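Local coordinates for tetratricopeptide repeat protein (Parabacteroides merdae ATCC 43184, PDB 4R7S) that is of unknown function but, as a tetratricopeptide repeat protein, probably offers a scaffold of paired helices for binding partner proteins or peptides, at residues G18-A23 with R52-L57; A29-E34 with A42-L47; S66-H71 with I75-N80; T100-N105 with Q109-C114. One frame throughout, in Å; residues are numbered along the deposited sequence. Where two conformers were deposited one is given.

From the N terminus, the first half of the tetratricopeptide repeat solenoid is tied together by four contacts. Contact 1 opens at the start of helix 20-33 and closes at the turn between helices 40-52 and 57-68. Contact 2 is nested inside this loop, joining the end of helix 20-33 to the start of helix 40-52. Contacts 3 and 4 follow in series, each closing a short link between consecutive helices: 57-68 with 75-87, then 91-104 with 109-121. Contact 2 touches contact 3 where Leu44 and Thr45 meet Ala67, and contact 3 touches contact 4 where Leu78 meets Thr100 and Leu101, so packing runs from helix to helix.

Contact 1. Residues G18-A23 with R52-L57; sequences GDLVSA and RRQGKL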
loop_
_atom_site.group_PDB
_atom_site.type_symbol
_atom_site.label_atom_id
_atom_site.label_comp_id
_atom_site.label_asym_id
_atom_site.label_seq_id
_atom_site.Cartn_x
_atom_site.Cartn_y
_atom_site.Cartn_z
ATOM N N GLY A 18 -2.973 -23.110 -0.482
ATOM C CA GLY A 18 -1.902 -22.205 -0.905
ATOM C C GLY A 18 -1.319 -22.531 -2.285
ATOM O O GLY A 18 -0.332 -21.932 -2.708
ATOM N N ASP A 19 -1.924 -23.478 -3.008
ATOM C CA ASP A 19 -1.471 -23.896 -4.338
ATOM C C ASP A 19 -2.082 -22.966 -5.399
ATOM O O ASP A 19 -3.021 -23.336 -6.118
ATOM C CB ASP A 19 -1.836 -25.379 -4.591
ATOM C CG ASP A 19 -1.188 -26.020 -5.812
ATOM O OD1 ASP A 19 -0.617 -25.272 -6.660
ATOM O OD2 ASP A 19 -1.269 -27.272 -5.937
ATOM N N LEU A 20 -1.522 -21.764 -5.500
ATOM C CA LEU A 20 -2.015 -20.759 -6.442
ATOM C C LEU A 20 -1.818 -21.156 -7.920
ATOM O O LEU A 20 -2.619 -20.729 -8.753
ATOM C CB LEU A 20 -1.375 -19.400 -6.177
ATOM C CG LEU A 20 -1.454 -18.899 -4.735
ATOM C CD1 LEU A 20 -0.763 -17.553 -4.585
ATOM C CD2 LEU A 20 -2.899 -18.865 -4.215
ATOM N N VAL A 21 -0.792 -21.980 -8.236
ATOM C CA VAL A 21 -0.484 -22.406 -9.610
ATOM C C VAL A 21 -1.619 -23.293 -10.097
ATOM O O VAL A 21 -2.169 -23.059 -11.181
ATOM C CB VAL A 21 0.917 -23.107 -9.703
ATOM C CG1 VAL A 21 1.125 -23.828 -11.046
ATOM C CG2 VAL A 21 2.048 -22.107 -9.447
ATOM N N SER A 22 -2.000 -24.277 -9.266
ATOM C CA SER A 22 -3.086 -25.185 -9.586
ATOM C C SER A 22 -4.442 -24.462 -9.529
ATOM O O SER A 22 -5.263 -24.680 -10.418
ATOM C CB SER A 22 -3.073 -26.379 -8.645
ATOM O OG SER A 22 -1.861 -27.102 -8.734
ATOM N N ALA A 23 -4.662 -23.583 -8.539
ATOM C CA ALA A 23 -5.914 -22.823 -8.449
ATOM C C ALA A 23 -6.162 -22.017 -9.742
ATOM O O ALA A 23 -7.257 -22.110 -10.302
ATOM C CB ALA A 23 -5.900 -21.905 -7.235
ATOM N N ARG A 52 -2.085 -12.109 -9.079
ATOM C CA ARG A 52 -1.402 -11.013 -8.378
ATOM C C ARG A 52 -0.575 -11.559 -7.198
ATOM O O ARG A 52 0.561 -11.135 -7.013
ATOM C CB ARG A 52 -2.416 -9.962 -7.881
ATOM C CG ARG A 52 -1.766 -8.672 -7.389
ATOM C CD ARG A 52 -2.723 -7.827 -6.572
ATOM N NE ARG A 52 -2.106 -6.543 -6.240
ATOM C CZ ARG A 52 -2.702 -5.550 -5.591
ATOM N NH1 ARG A 52 -3.961 -5.672 -5.186
ATOM N NH2 ARG A 52 -2.045 -4.430 -5.336
ATOM N N ARG A 53 -1.142 -12.511 -6.424
ATOM C CA ARG A 53 -0.476 -13.132 -5.280
ATOM C C ARG A 53 0.717 -14.021 -5.709
ATOM O O ARG A 53 1.458 -14.491 -4.850
ATOM C CB ARG A 53 -1.473 -13.940 -4.456
ATOM C CG ARG A 53 -2.387 -13.094 -3.571
ATOM C CD ARG A 53 -3.420 -13.953 -2.881
ATOM N NE ARG A 53 -2.803 -14.979 -2.040
ATOM C CZ ARG A 53 -3.419 -16.075 -1.605
ATOM N NH1 ARG A 53 -4.681 -16.318 -1.945
ATOM N NH2 ARG A 53 -2.774 -16.945 -0.841
ATOM N N GLN A 54 0.905 -14.221 -7.025
ATOM C CA GLN A 54 2.016 -14.965 -7.613
ATOM C C GLN A 54 3.071 -14.018 -8.181
ATOM O O GLN A 54 4.153 -14.470 -8.592
ATOM C CB GLN A 54 1.518 -15.880 -8.725
ATOM C CG GLN A 54 1.081 -17.249 -8.244
ATOM C CD GLN A 54 0.528 -18.028 -9.411
ATOM O OE1 GLN A 54 1.252 -18.734 -10.131
ATOM N NE2 GLN A 54 -0.750 -17.838 -9.679
ATOM N N GLY A 55 2.734 -12.723 -8.226
ATOM C CA GLY A 55 3.589 -11.685 -8.776
ATOM C C GLY A 55 3.407 -11.494 -10.265
ATOM O O GLY A 55 4.107 -10.680 -10.873
ATOM N N LYS A 56 2.464 -12.248 -10.877
ATOM C CA LYS A 56 2.108 -12.163 -12.301
ATOM C C LYS A 56 1.178 -10.932 -12.466
ATOM O O LYS A 56 -0.019 -11.047 -12.770
ATOM C CB LYS A 56 1.449 -13.472 -12.772
ATOM C CG LYS A 56 2.164 -14.738 -12.316
ATOM C CD LYS A 56 2.088 -15.839 -13.368
ATOM C CE LYS A 56 1.107 -16.940 -13.054
ATOM N NZ LYS A 56 0.769 -17.760 -14.256
ATOM N N LEU A 57 1.755 -9.754 -12.210
ATOM C CA LEU A 57 1.074 -8.465 -12.175
ATOM C C LEU A 57 0.463 -8.041 -13.530
ATOM O O LEU A 57 -0.685 -7.587 -13.542
ATOM C CB LEU A 57 2.024 -7.376 -11.656
ATOM C CG LEU A 57 2.708 -7.610 -10.294
ATOM C CD1 LEU A 57 3.405 -6.335 -9.819
ATOM C CD2 LEU A 57 1.719 -8.093 -9.211
#
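In this tetratricopeptide repeat array the first turn of helix 20-33 packs against the turn that joins helices 40-52 and 57-68, and Leu20 makes the largest share of the contact. Its CD1 lies 3.7 Å from Arg53 CB, while its CD2 sits over one face of the Arg53 guanidinium, toward the rim of the group and 3.8 Å from Arg53 NH1. The arginine chain reaches back over the leucine because it bends at its third torsion (chi3 59°), and the two side chains cross at about a right angle. Gln54 lies against the base of Leu20, with Gln54 CG 3.9 Å from Leu20 CB. The side-chain nitrogen of Gln54, NE2, is hydrogen-bonded to Glu24 and to the carbonyl of Ile50, and Glu24 also forms a salt bridge with Lys56. The turn closes at Gly55, whose positive phi ends helix 40-52 in a Schellman motif. A second Schellman motif, at Gly18, precedes helix 20-33. Asp19 then caps this helix: Ser22 N donates to Asp19 OD1 at 3.1 Å, with an N-H...O angle of 162°, from above the carboxylate plane. At the outer margin of the contact, Val21 CG2 rests 3.5 Å from Gln54 OE1.

Contact 2. Residues A29-E34 with A42-L47; sequences AAMRKE and ALLTNL. With NO3 (nitrate ion), chain B.
Helix segments 29-33 and 42-47 run nearly antiparallel, at 159° with their axes 11.0 Å apart, and the backbones come nearest where Met31 faces Leu43. Met31, present as selenomethionine, spans much of this gap. Its selenium lies across the branch point of Leu44, with Met31 SE 3.6 Å from Leu44 CG, the two side chains crossing at about a right angle. A bend at the last torsion (chi3 52°) swings the methyl group over the same leucine, bringing Met31 CE to 3.7 Å from Leu44 CD2. Leu43 takes the inner position: its CD1 lies 4.0 Å from Met31 CG and 4.1 Å from Ala30 CB, so one methyl group touches both Met31 and Ala30. Such antiparallel packing of consecutive helices is the building principle of the tetratricopeptide repeat fold, and here helix 2-16 adds a further layer, with Tyr4 and Ile8 against Leu43 and Leu7 against Ala30. At the start of helix 40-52, Asn40 ND2 is hydrogen-bonded to the carbonyl of Glu34, across the link. Away from the interface, Lys33 NZ donates to O1 of a nitrate ion, probably from the crystallisation liquor, at 3.2 Å.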
loop_
_atom_site.group_PDB
_atom_site.type_symbol
_atom_site.label_atom_id
_atom_site.label_comp_id
_atom_site.label_asym_id
_atom_site.label_seq_id
_atom_site.Cartn_x
_atom_site.Cartn_y
_atom_site.Cartn_z
ATOM N N ALA A 29 -9.318 -23.562 -16.732
ATOM C CA ALA A 29 -9.970 -24.748 -17.277
ATOM C C ALA A 29 -11.495 -24.608 -17.211
ATOM O O ALA A 29 -12.195 -24.926 -18.187
ATOM C CB ALA A 29 -9.508 -25.986 -16.530
ATOM N N ALA A 30 -12.014 -24.115 -16.077
ATOM C CA ALA A 30 -13.445 -23.906 -15.924
ATOM C C ALA A 30 -13.952 -22.990 -17.036
ATOM O O ALA A 30 -14.897 -23.360 -17.738
ATOM C CB ALA A 30 -13.759 -23.321 -14.557
HETATM N N MSE A 31 -13.232 -21.883 -17.296
HETATM C CA MSE A 31 -13.605 -20.920 -18.338
HETATM C C MSE A 31 -13.468 -21.435 -19.781
HETATM O O MSE A 31 -14.153 -20.922 -20.670
HETATM C CB MSE A 31 -12.847 -19.632 -18.149
HETATM C CG MSE A 31 -13.455 -18.840 -17.023
HETATM SE SE MSE A 31 -12.592 -17.192 -16.746
HETATM C CE MSE A 31 -12.667 -16.489 -18.688
ATOM N N ARG A 32 -12.646 -22.459 -20.018
ATOM C CA ARG A 32 -12.570 -23.067 -21.347
ATOM C C ARG A 32 -13.749 -23.993 -21.530
ATOM O O ARG A 32 -14.195 -24.188 -22.665
ATOM C CB ARG A 32 -11.264 -23.833 -21.560
ATOM C CG ARG A 32 -10.045 -22.948 -21.783
ATOM C CD ARG A 32 -8.832 -23.765 -22.202
ATOM N NE ARG A 32 -8.371 -24.671 -21.148
ATOM C CZ ARG A 32 -7.425 -24.376 -20.261
ATOM N NH1 ARG A 32 -6.820 -23.190 -20.291
ATOM N NH2 ARG A 32 -7.066 -25.267 -19.347
ATOM N N LYS A 33 -14.263 -24.574 -20.412
ATOM C CA LYS A 33 -15.413 -25.503 -20.460
ATOM C C LYS A 33 -16.705 -24.736 -20.771
ATOM O O LYS A 33 -17.454 -25.177 -21.632
ATOM C CB LYS A 33 -15.549 -26.346 -19.171
ATOM C CG LYS A 33 -16.690 -27.373 -19.172
ATOM C CD LYS A 33 -16.475 -28.578 -20.097
ATOM C CE LYS A 33 -17.645 -29.542 -20.050
ATOM N NZ LYS A 33 -17.499 -30.670 -21.014
ATOM N N GLU A 34 -16.943 -23.591 -20.122
ATOM C CA GLU A 34 -18.147 -22.785 -20.378
ATOM C C GLU A 34 -17.729 -21.352 -20.735
ATOM O O GLU A 34 -17.864 -20.443 -19.911
ATOM C CB GLU A 34 -19.123 -22.814 -19.180
ATOM C CG GLU A 34 -19.577 -24.212 -18.770
ATOM C CD GLU A 34 -20.799 -24.348 -17.879
ATOM O OE1 GLU A 34 -21.565 -23.370 -17.729
ATOM O OE2 GLU A 34 -21.029 -25.475 -17.387
ATOM N N ALA A 42 -16.830 -13.347 -12.301
ATOM C CA ALA A 42 -16.470 -13.636 -10.921
ATOM C C ALA A 42 -15.229 -14.499 -10.888
ATOM O O ALA A 42 -14.372 -14.305 -10.022
ATOM C CB ALA A 42 -17.612 -14.328 -10.206
ATOM N N LEU A 43 -15.120 -15.431 -11.843
ATOM C CA LEU A 43 -13.980 -16.326 -11.938
ATOM C C LEU A 43 -12.750 -15.528 -12.319
ATOM O O LEU A 43 -11.682 -15.750 -11.738
ATOM C CB LEU A 43 -14.239 -17.461 -12.948
ATOM C CG LEU A 43 -15.367 -18.433 -12.611
ATOM C CD1 LEU A 43 -15.296 -19.673 -13.515
ATOM C CD2 LEU A 43 -15.325 -18.827 -11.131
ATOM N N LEU A 44 -12.917 -14.551 -13.250
ATOM C CA LEU A 44 -11.837 -13.673 -13.700
ATOM C C LEU A 44 -11.336 -12.797 -12.549
ATOM O O LEU A 44 -10.138 -12.545 -12.480
ATOM C CB LEU A 44 -12.250 -12.820 -14.904
ATOM C CG LEU A 44 -12.312 -13.603 -16.218
ATOM C CD1 LEU A 44 -13.357 -13.047 -17.170
ATOM C CD2 LEU A 44 -10.953 -13.741 -16.865
ATOM N N THR A 45 -12.215 -12.422 -11.602
ATOM C CA THR A 45 -11.829 -11.601 -10.445
ATOM C C THR A 45 -10.885 -12.415 -9.557
ATOM O O THR A 45 -9.788 -11.925 -9.269
ATOM C CB THR A 45 -13.050 -11.044 -9.683
ATOM O OG1 THR A 45 -13.971 -10.465 -10.607
ATOM C CG2 THR A 45 -12.671 -9.975 -8.704
ATOM N N ASN A 46 -11.296 -13.662 -9.173
ATOM C CA ASN A 46 -10.515 -14.622 -8.373
ATOM C C ASN A 46 -9.170 -14.901 -9.034
ATOM O O ASN A 46 -8.141 -14.817 -8.370
ATOM C CB ASN A 46 -11.270 -15.954 -8.199
ATOM C CG ASN A 46 -12.588 -15.906 -7.455
ATOM O OD1 ASN A 46 -12.786 -15.119 -6.512
ATOM N ND2 ASN A 46 -13.491 -16.826 -7.834
ATOM N N LEU A 47 -9.181 -15.175 -10.350
ATOM C CA LEU A 47 -7.986 -15.434 -11.164
ATOM C C LEU A 47 -7.025 -14.243 -11.057
ATOM O O LEU A 47 -5.854 -14.444 -10.746
ATOM C CB LEU A 47 -8.361 -15.736 -12.630
ATOM C CG LEU A 47 -7.217 -16.016 -13.613
ATOM C CD1 LEU A 47 -6.514 -17.338 -13.320
ATOM C CD2 LEU A 47 -7.728 -16.047 -15.048
HETATM N N NO3 B . -18.468 -28.182 -23.626
HETATM O O1 NO3 B . -17.863 -29.219 -23.844
HETATM O O2 NO3 B . -18.975 -27.908 -22.550
HETATM O O3 NO3 B . -18.595 -27.304 -24.611
#

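Contact 3. Residues S66-H71 with I75-N80; sequences SALSGH and ITILEN. With EDO (1,2-ethanediol), chain H.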
loop_
_atom_site.group_PDB
_atom_site.type_symbol
_atom_site.label_atom_id
_atom_site.label_comp_id
_atom_site.label_asym_id
_atom_site.label_seq_id
_atom_site.Cartn_x
_atom_site.Cartn_y
_atom_site.Cartn_z
ATOM N N SER A 66 -10.749 -7.815 -17.869
ATOM C CA SER A 66 -11.750 -8.694 -18.464
ATOM C C SER A 66 -12.970 -8.785 -17.588
ATOM O O SER A 66 -14.075 -8.664 -18.096
ATOM C CB SER A 66 -11.173 -10.086 -18.693
ATOM O OG SER A 66 -10.078 -10.040 -19.594
ATOM N N ALA A 67 -12.780 -8.991 -16.270
ATOM C CA ALA A 67 -13.853 -9.066 -15.268
ATOM C C ALA A 67 -14.684 -7.776 -15.252
ATOM O O ALA A 67 -15.896 -7.826 -15.142
ATOM C CB ALA A 67 -13.252 -9.312 -13.882
ATOM N N LEU A 68 -14.013 -6.625 -15.350
ATOM C CA LEU A 68 -14.632 -5.307 -15.295
ATOM C C LEU A 68 -15.542 -5.034 -16.522
ATOM O O LEU A 68 -16.593 -4.405 -16.363
ATOM C CB LEU A 68 -13.548 -4.221 -15.146
ATOM C CG LEU A 68 -14.037 -2.850 -14.702
ATOM C CD1 LEU A 68 -14.657 -2.888 -13.313
ATOM C CD2 LEU A 68 -12.935 -1.859 -14.737
ATOM N N SER A 69 -15.160 -5.561 -17.698
ATOM C CA SER A 69 -15.831 -5.444 -19.002
ATOM C C SER A 69 -17.397 -5.264 -18.962
ATOM O O SER A 69 -17.914 -4.262 -19.496
ATOM C CB SER A 69 -15.489 -6.641 -19.878
ATOM O OG SER A 69 -15.949 -6.420 -21.199
ATOM N N GLY A 70 -18.126 -6.208 -18.361
ATOM C CA GLY A 70 -19.577 -6.074 -18.305
ATOM C C GLY A 70 -20.100 -5.577 -16.977
ATOM O O GLY A 70 -21.312 -5.469 -16.800
ATOM N N HIS A 71 -19.182 -5.302 -16.023
ATOM C CA HIS A 71 -19.490 -4.914 -14.649
ATOM C C HIS A 71 -18.613 -3.745 -14.208
ATOM O O HIS A 71 -17.959 -3.821 -13.170
ATOM C CB HIS A 71 -19.280 -6.141 -13.729
ATOM C CG HIS A 71 -19.977 -7.372 -14.222
ATOM N ND1 HIS A 71 -19.483 -8.097 -15.292
ATOM C CD2 HIS A 71 -21.145 -7.922 -13.820
ATOM C CE1 HIS A 71 -20.363 -9.059 -15.507
ATOM N NE2 HIS A 71 -21.366 -9.009 -14.630
ATOM N N ILE A 75 -17.444 -2.652 -7.177
ATOM C CA ILE A 75 -16.583 -2.188 -6.077
ATOM C C ILE A 75 -15.346 -3.084 -5.934
ATOM O O ILE A 75 -14.241 -2.548 -5.946
ATOM C CB ILE A 75 -17.406 -2.104 -4.750
ATOM C CG1 ILE A 75 -18.193 -0.790 -4.704
ATOM C CG2 ILE A 75 -16.534 -2.227 -3.485
ATOM C CD1 ILE A 75 -19.633 -0.920 -5.021
ATOM N N THR A 76 -15.532 -4.434 -5.848
ATOM C CA THR A 76 -14.436 -5.391 -5.675
ATOM C C THR A 76 -13.440 -5.306 -6.816
ATOM O O THR A 76 -12.271 -5.079 -6.542
ATOM C CB THR A 76 -14.950 -6.811 -5.487
ATOM O OG1 THR A 76 -15.794 -6.826 -4.339
ATOM C CG2 THR A 76 -13.820 -7.813 -5.279
ATOM N N ILE A 77 -13.889 -5.425 -8.071
ATOM C CA ILE A 77 -13.004 -5.371 -9.232
ATOM C C ILE A 77 -12.266 -4.010 -9.286
ATOM O O ILE A 77 -11.054 -4.003 -9.471
ATOM C CB ILE A 77 -13.762 -5.709 -10.562
ATOM C CG1 ILE A 77 -14.514 -7.056 -10.429
ATOM C CG2 ILE A 77 -12.780 -5.760 -11.759
ATOM C CD1 ILE A 77 -15.582 -7.356 -11.583
ATOM N N LEU A 78 -12.971 -2.889 -9.055
ATOM C CA LEU A 78 -12.379 -1.554 -9.106
ATOM C C LEU A 78 -11.355 -1.359 -8.015
ATOM O O LEU A 78 -10.271 -0.850 -8.285
ATOM C CB LEU A 78 -13.464 -0.457 -9.030
ATOM C CG LEU A 78 -14.330 -0.301 -10.285
ATOM C CD1 LEU A 78 -15.536 0.545 -9.987
ATOM C CD2 LEU A 78 -13.529 0.274 -11.459
ATOM N N GLU A 79 -11.676 -1.804 -6.799
ATOM C CA GLU A 79 -10.790 -1.716 -5.639
ATOM C C GLU A 79 -9.532 -2.575 -5.851
ATOM O O GLU A 79 -8.444 -2.123 -5.527
ATOM C CB GLU A 79 -11.551 -2.142 -4.370
ATOM C CG GLU A 79 -10.727 -2.123 -3.097
ATOM C CD GLU A 79 -11.379 -2.799 -1.908
ATOM O OE1 GLU A 79 -12.540 -2.455 -1.588
ATOM O OE2 GLU A 79 -10.708 -3.637 -1.265
ATOM N N ASN A 80 -9.667 -3.770 -6.431
ATOM C CA ASN A 80 -8.506 -4.629 -6.640
ATOM C C ASN A 80 -7.615 -4.144 -7.791
ATOM O O ASN A 80 -6.391 -4.107 -7.630
ATOM C CB ASN A 80 -8.937 -6.087 -6.835
ATOM C CG ASN A 80 -9.298 -6.716 -5.510
ATOM O OD1 ASN A 80 -8.449 -7.141 -4.728
ATOM N ND2 ASN A 80 -10.543 -6.668 -5.159
HETATM C C1 EDO H . -9.858 -10.785 -2.888
HETATM O O1 EDO H . -9.008 -9.714 -2.463
HETATM C C2 EDO H . -10.538 -10.457 -4.252
HETATM O O2 EDO H . -10.466 -11.583 -5.126
#
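Two donors of one residue grip Thr76 O in the first turns of helix 75-87: Asn80 ND2 at 2.7 Å and Asn80 N at 2.9 Å. The side-chain bond is fairly straight (N-H...O angle 155°), but its donor stands 46° out of the carbonyl plane, while Thr76 O lies near the plane of the Asn80 amide. This fixes the rotation of the amide, and Asn80 OD1 is left turned toward a 1,2-ethanediol molecule that it meets through a weak bond. Across the interface the packing is apolar and centred on Ile77. Its CD1 reaches the end of helix 57-68, 3.8 Å from Ala67 CB and 3.6 Å from Ala67 O. The second branch, Ile77 CG2, lies 3.8 Å from Leu68 CD1. Leu68 has CG anti to the backbone N (chi1 -164°), and its end bends in to fill the angle between Ile77 and Leu78, with Leu68 CD1 3.8 Å from Leu78 CD2. His71, just after helix 57-68, stacks on Tyr41, while Thr45 of helix 40-52 packs against both Ala67 and Ile77. Such side-by-side packing of helices joined by a short link is characteristic of the tetratricopeptide repeat solenoid.

Contact 4. Residues T100-N105 with Q109-C114; sequences TLLIEN and QEALYC. With EDO (1,2-ethanediol), chain I.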
loop_
_atom_site.group_PDB
_atom_site.type_symbol
_atom_site.label_atom_id
_atom_site.label_comp_id
_atom_site.label_asym_id
_atom_site.label_seq_id
_atom_site.Cartn_x
_atom_site.Cartn_y
_atom_site.Cartn_z
ATOM N N THR A 100 -14.075 6.287 -10.390
ATOM C CA THR A 100 -15.239 5.511 -10.819
ATOM C C THR A 100 -15.931 4.970 -9.561
ATOM O O THR A 100 -17.138 5.168 -9.370
ATOM C CB THR A 100 -14.820 4.371 -11.798
ATOM O OG1 THR A 100 -14.175 4.927 -12.946
ATOM C CG2 THR A 100 -16.003 3.501 -12.236
ATOM N N LEU A 101 -15.147 4.320 -8.694
ATOM C CA LEU A 101 -15.649 3.742 -7.453
ATOM C C LEU A 101 -16.365 4.785 -6.580
ATOM O O LEU A 101 -17.518 4.566 -6.216
ATOM C CB LEU A 101 -14.487 3.096 -6.667
ATOM C CG LEU A 101 -14.835 1.939 -5.796
ATOM C CD1 LEU A 101 -13.596 1.159 -5.465
ATOM C CD2 LEU A 101 -15.493 2.393 -4.528
ATOM N N LEU A 102 -15.691 5.918 -6.276
ATOM C CA LEU A 102 -16.189 6.951 -5.367
ATOM C C LEU A 102 -17.330 7.824 -5.941
ATOM O O LEU A 102 -18.110 8.361 -5.161
ATOM C CB LEU A 102 -15.028 7.806 -4.826
ATOM C CG LEU A 102 -14.148 7.024 -3.821
ATOM C CD1 LEU A 102 -12.797 7.663 -3.613
ATOM C CD2 LEU A 102 -14.896 6.752 -2.500
ATOM N N ILE A 103 -17.473 7.934 -7.261
ATOM C CA ILE A 103 -18.627 8.652 -7.806
ATOM C C ILE A 103 -19.859 7.734 -7.551
ATOM O O ILE A 103 -20.913 8.231 -7.162
ATOM C CB ILE A 103 -18.406 9.057 -9.302
ATOM C CG1 ILE A 103 -17.336 10.191 -9.453
ATOM C CG2 ILE A 103 -19.709 9.383 -10.051
ATOM C CD1 ILE A 103 -17.534 11.524 -8.635
ATOM N N GLU A 104 -19.664 6.400 -7.628
ATOM C CA GLU A 104 -20.705 5.416 -7.338
ATOM C C GLU A 104 -21.018 5.354 -5.844
ATOM O O GLU A 104 -22.187 5.481 -5.477
ATOM C CB GLU A 104 -20.315 4.026 -7.854
ATOM C CG GLU A 104 -20.771 3.801 -9.279
ATOM C CD GLU A 104 -22.241 3.484 -9.479
ATOM O OE1 GLU A 104 -22.766 2.584 -8.781
ATOM O OE2 GLU A 104 -22.847 4.087 -10.394
ATOM N N ASN A 105 -19.980 5.145 -4.994
ATOM C CA ASN A 105 -20.140 5.097 -3.528
ATOM C C ASN A 105 -19.213 6.133 -2.913
ATOM O O ASN A 105 -18.048 5.848 -2.619
ATOM C CB ASN A 105 -19.914 3.693 -2.904
ATOM C CG ASN A 105 -20.190 3.598 -1.393
ATOM O OD1 ASN A 105 -20.613 4.558 -0.731
ATOM N ND2 ASN A 105 -19.990 2.411 -0.812
ATOM N N GLN A 109 -14.848 3.666 2.351
ATOM C CA GLN A 109 -13.678 3.997 3.171
ATOM C C GLN A 109 -12.335 3.501 2.619
ATOM O O GLN A 109 -11.378 4.262 2.674
ATOM C CB GLN A 109 -13.869 3.546 4.627
ATOM C CG GLN A 109 -14.974 4.356 5.309
ATOM C CD GLN A 109 -15.184 4.030 6.770
ATOM O OE1 GLN A 109 -14.251 4.002 7.573
ATOM N NE2 GLN A 109 -16.434 3.865 7.168
ATOM N N GLU A 110 -12.238 2.285 2.087
ATOM C CA GLU A 110 -10.946 1.843 1.543
ATOM C C GLU A 110 -10.554 2.678 0.324
ATOM O O GLU A 110 -9.379 3.017 0.186
ATOM C CB GLU A 110 -10.957 0.356 1.180
ATOM C CG GLU A 110 -9.610 -0.161 0.676
ATOM C CD GLU A 110 -8.545 -0.381 1.735
ATOM O OE1 GLU A 110 -8.878 -0.391 2.945
ATOM O OE2 GLU A 110 -7.374 -0.586 1.350
ATOM N N ALA A 111 -11.535 2.994 -0.552
ATOM C CA ALA A 111 -11.306 3.798 -1.754
ATOM C C ALA A 111 -10.877 5.236 -1.376
ATOM O O ALA A 111 -9.915 5.752 -1.949
ATOM C CB ALA A 111 -12.563 3.832 -2.626
ATOM N N LEU A 112 -11.574 5.850 -0.400
ATOM C CA LEU A 112 -11.281 7.194 0.086
ATOM C C LEU A 112 -9.855 7.274 0.628
ATOM O O LEU A 112 -9.127 8.207 0.284
ATOM C CB LEU A 112 -12.290 7.617 1.168
ATOM C CG LEU A 112 -13.686 8.003 0.694
ATOM C CD1 LEU A 112 -14.664 7.974 1.838
ATOM C CD2 LEU A 112 -13.684 9.372 -0.002
ATOM N N TYR A 113 -9.459 6.287 1.448
ATOM C CA TYR A 113 -8.133 6.233 2.061
ATOM C C TYR A 113 -7.045 6.125 1.012
ATOM O O TYR A 113 -6.078 6.875 1.073
ATOM C CB TYR A 113 -8.016 5.067 3.055
ATOM C CG TYR A 113 -6.677 5.009 3.760
ATOM C CD1 TYR A 113 -6.284 6.015 4.640
ATOM C CD2 TYR A 113 -5.809 3.938 3.564
ATOM C CE1 TYR A 113 -5.036 5.982 5.266
ATOM C CE2 TYR A 113 -4.563 3.888 4.192
ATOM C CZ TYR A 113 -4.184 4.911 5.045
ATOM O OH TYR A 113 -2.969 4.846 5.679
ATOM N N CYS A 114 -7.214 5.221 0.046
ATOM C CA CYS A 114 -6.236 4.972 -1.008
ATOM C C CYS A 114 -6.139 6.141 -1.964
ATOM O O CYS A 114 -5.024 6.496 -2.344
ATOM C CB CYS A 114 -6.548 3.674 -1.741
ATOM S SG CYS A 114 -6.286 2.189 -0.742
HETATM C C1 EDO I . -3.069 1.365 1.869
HETATM O O1 EDO I . -2.306 1.418 0.673
HETATM C C2 EDO I . -4.068 0.176 1.810
HETATM O O2 EDO I . -4.788 0.067 3.033
#
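At the edge of the Tyr113 ring, near its plane, lies a 1,2-ethanediol molecule, its C1 3.7 Å from Tyr113 CE2. O2 of the ethanediol donates to Glu110 OE2 at 3.2 Å, and the other carboxylate oxygen of Glu110 forms a salt bridge with Arg144. This solvent molecule, probably from the crystallisation liquor, sits off the helix interface, where the side chains are all aliphatic. There Ala111 points its methyl group between two leucines of helix 91-104, with Ala111 CB 3.7 Å from Leu102 CD2 and 3.8 Å from Leu101 CD2. Segments 100-104 and 109-114 cross at -131°, their axes 9.7 Å apart, so these successive helices of the tetratricopeptide repeat superhelix are well splayed from antiparallel. Leu102 and Ala111 are the nearest pair by CA, consistent with the small alanine side chain. Leu102 has CG beside its backbone N (chi1 -71°) and sends both methyl groups across, CD1 onto the backbone carbonyl of Ala111 and CD2 onto Leu112, with Leu102 CD2 3.6 Å from Leu112 CG. Leu112 also packs on Lys134 and Ile135 of helix 125-138. Leu101 is shared in the same way, lying against Leu78 and Glu79 of helix 75-87 as well as Ala111.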